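Local coordinates for Tb427.07.360- putative uncharacterized metacyclic invariant surface protein from Trypanosoma brucei (Trypanosoma brucei, PDB 5VTL), which is of unknown function but, as a metacyclic invariant surface protein, is probably displayed on the surface of the infective trypanosome, at residues A33-A38 with A82-L87. Residues are numbered along the deposited sequence; the frame is centred on the assembly and turned at random.
Sequences ANVSDA and AAKTAL
Chi1 of V35, at 167°, sets CG1 anti to the backbone N and CG2 anti to the carbonyl carbon, splitting the two methyls between different targets on A83, K84 and L87. CG2 rests against the backbone of A83, 3.4 Å from A83 O, and also meets the A83 methyl. On its other flank it touches the isobutyl group of L87, where CG lies anti to the backbone N (chi1 178°) and CD2 comes within 3.7 Å of V35 CG2. CG1 takes the outer side: it lies 3.8 Å from CG of K84, whose extended chain crosses the valine at about a right angle. One turn on from V35, A38 continues the seam, its CB 4.0 Å from A83 CB, which places the A83 methyl between V35 and A38.

The closest pairing of backbones is V35 with A83, whose CA atoms stand 5.4 Å apart. The segment axes approach to 9.0 Å, and the angle of 164° between them shows that helices 4-58 and 63-102 pack antiparallel here. Helix 157-209 covers the inner side, touching N34, A83 and A86, so the pair belongs to a three-helix bundle; D37 ties helix 4-58 to that third helix through salt bridges to R188 and R192.

The contacts across the pair are apolar, apart from the methyl approach to A83 O, a carbonyl already used as acceptor by L87 N in the helical backbone at 2.9 Å. Cohesion between 33-38 and 82-87 therefore rests on van der Waals fit and burial of about 200 Å²; the A38 and A83 methyls meet at the seam beside V35, and their small size is consistent with the close approach of the backbones there.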
ATOM      1  N   ALA A  33       0.157  -9.305  -5.937  1.00  8.71           N
ATOM      2  CA  ALA A  33       1.168  -9.538  -6.966  1.00  6.23           C
ATOM      3  C   ALA A  33       2.509  -9.822  -6.313  1.00  6.81           C
ATOM      4  O   ALA A  33       3.302 -10.633  -6.809  1.00  8.32           O
ATOM      5  CB  ALA A  33       1.276  -8.342  -7.903  1.00  9.38           C
ATOM      6  N   ASN A  34       2.779  -9.135  -5.211  1.00  7.53           N
ATOM      7  CA  ASN A  34       4.050  -9.344  -4.500  1.00  8.37           C
ATOM      8  C   ASN A  34       4.166 -10.758  -3.950  1.00  8.51           C
ATOM      9  O   ASN A  34       5.246 -11.351  -3.978  1.00  7.36           O
ATOM     10  CB  ASN A  34       4.237  -8.309  -3.397  1.00  9.92           C
ATOM     11  CG  ASN A  34       4.723  -6.968  -3.927  1.00 13.26           C
ATOM     12  OD1 ASN A  34       5.421  -6.901  -4.942  1.00 21.83           O
ATOM     13  ND2 ASN A  34       4.408  -5.903  -3.210  1.00 18.63           N
ATOM     14  N   VAL A  35       3.051 -11.302  -3.472  1.00  9.64           N
ATOM     15  CA  VAL A  35       3.013 -12.682  -2.977  1.00  8.95           C
ATOM     16  C   VAL A  35       3.231 -13.650  -4.109  1.00 10.50           C
ATOM     17  O   VAL A  35       4.002 -14.603  -3.993  1.00  8.05           O
ATOM     18  CB  VAL A  35       1.679 -13.001  -2.285  1.00 13.24           C
ATOM     19  CG1 VAL A  35       1.502 -14.524  -2.043  1.00 12.68           C
ATOM     20  CG2 VAL A  35       1.612 -12.250  -0.978  1.00 12.84           C
ATOM     21  N   SER A  36       2.572 -13.393  -5.229  1.00  8.59           N
ATOM     22  CA  SER A  36       2.684 -14.281  -6.370  1.00 10.68           C
ATOM     23  C   SER A  36       4.139 -14.349  -6.801  1.00  9.30           C
ATOM     24  O   SER A  36       4.682 -15.424  -7.108  1.00 10.19           O
ATOM     25  CB  SER A  36       1.830 -13.752  -7.520  1.00 10.14           C
ATOM     26  OG  SER A  36       0.456 -13.926  -7.256  1.00 41.05           O
ATOM     27  N   ASP A  37       4.787 -13.190  -6.795  1.00  9.14           N
ATOM     28  CA  ASP A  37       6.176 -13.133  -7.226  1.00  8.75           C
ATOM     29  C   ASP A  37       7.129 -13.779  -6.194  1.00  7.68           C
ATOM     30  O   ASP A  37       8.139 -14.410  -6.563  1.00  9.20           O
ATOM     31  CB  ASP A  37       6.591 -11.704  -7.516  1.00  9.70           C
ATOM     32  CG  ASP A  37       7.859 -11.641  -8.342  1.00 34.90           C
ATOM     33  OD1 ASP A  37       7.816 -12.036  -9.529  1.00 32.73           O
ATOM     34  OD2 ASP A  37       8.906 -11.222  -7.806  1.00 29.10           O
ATOM     35  N   ALA A  38       6.808 -13.621  -4.911  1.00  5.86           N
ATOM     36  CA  ALA A  38       7.591 -14.247  -3.859  1.00 13.16           C
ATOM     37  C   ALA A  38       7.525 -15.776  -3.963  1.00 11.79           C
ATOM     38  O   ALA A  38       8.539 -16.450  -3.791  1.00  5.69           O
ATOM     39  CB  ALA A  38       7.136 -13.778  -2.463  1.00  9.75           C
ATOM     40  N   ALA A  82       6.431 -14.470   4.949  1.00  8.57           N
ATOM     41  CA  ALA A  82       6.318 -13.070   5.352  1.00  7.11           C
ATOM     42  C   ALA A  82       5.415 -12.282   4.388  1.00 10.02           C
ATOM     43  O   ALA A  82       4.565 -11.497   4.827  1.00  8.60           O
ATOM     44  CB  ALA A  82       7.692 -12.439   5.432  1.00  7.27           C
ATOM     45  N   ALA A  83       5.569 -12.518   3.083  1.00  7.81           N
ATOM     46  CA  ALA A  83       4.711 -11.871   2.088  1.00  8.64           C
ATOM     47  C   ALA A  83       3.238 -12.242   2.300  1.00  9.68           C
ATOM     48  O   ALA A  83       2.338 -11.388   2.239  1.00 10.58           O
ATOM     49  CB  ALA A  83       5.132 -12.247   0.688  1.00  9.30           C
ATOM     50  N   LYS A  84       2.974 -13.522   2.514  1.00  9.38           N
ATOM     51  CA  LYS A  84       1.602 -13.970   2.719  1.00  9.20           C
ATOM     52  C   LYS A  84       0.963 -13.369   3.987  1.00 10.51           C
ATOM     53  O   LYS A  84      -0.216 -13.025   3.981  1.00 12.09           O
ATOM     54  CB  LYS A  84       1.542 -15.507   2.750  1.00  9.96           C
ATOM     55  CG  LYS A  84       1.891 -16.113   1.434  1.00  7.90           C
ATOM     56  CD  LYS A  84       1.999 -17.625   1.496  1.00 13.50           C
ATOM     57  CE  LYS A  84       2.249 -18.202   0.084  1.00 14.51           C
ATOM     58  NZ  LYS A  84       2.307 -19.711   0.044  1.00 25.59           N
ATOM     59  N   THR A  85       1.723 -13.291   5.072  1.00 12.32           N
ATOM     60  CA  THR A  85       1.249 -12.677   6.312  1.00 10.40           C
ATOM     61  C   THR A  85       0.963 -11.199   6.077  1.00 15.38           C
ATOM     62  O   THR A  85      -0.009 -10.645   6.606  1.00 14.68           O
ATOM     63  CB  THR A  85       2.279 -12.828   7.435  1.00 10.49           C
ATOM     64  OG1 THR A  85       2.472 -14.220   7.712  1.00 17.18           O
ATOM     65  CG2 THR A  85       1.840 -12.108   8.699  1.00 20.48           C
ATOM     66  N   ALA A  86       1.803 -10.564   5.270  1.00 12.01           N
ATOM     67  CA  ALA A  86       1.631  -9.145   4.963  1.00  9.46           C
ATOM     68  C   ALA A  86       0.380  -8.932   4.112  1.00 11.80           C
ATOM     69  O   ALA A  86      -0.371  -7.982   4.338  1.00 11.39           O
ATOM     70  CB  ALA A  86       2.883  -8.588   4.287  1.00  7.47           C
ATOM     71  N   LEU A  87       0.119  -9.845   3.179  1.00  9.17           N
ATOM     72  CA  LEU A  87      -1.095  -9.762   2.372  1.00  9.06           C
ATOM     73  C   LEU A  87      -2.325  -9.878   3.266  1.00 14.47           C
ATOM     74  O   LEU A  87      -3.294  -9.146   3.085  1.00 12.47           O
ATOM     75  CB  LEU A  87      -1.116 -10.854   1.310  1.00  9.11           C
ATOM     76  CG  LEU A  87      -2.328 -10.958   0.386  1.00 13.11           C
ATOM     77  CD1 LEU A  87      -2.640  -9.639  -0.321  1.00 10.06           C
ATOM     78  CD2 LEU A  87      -2.089 -12.067  -0.624  1.00 11.42           C
TER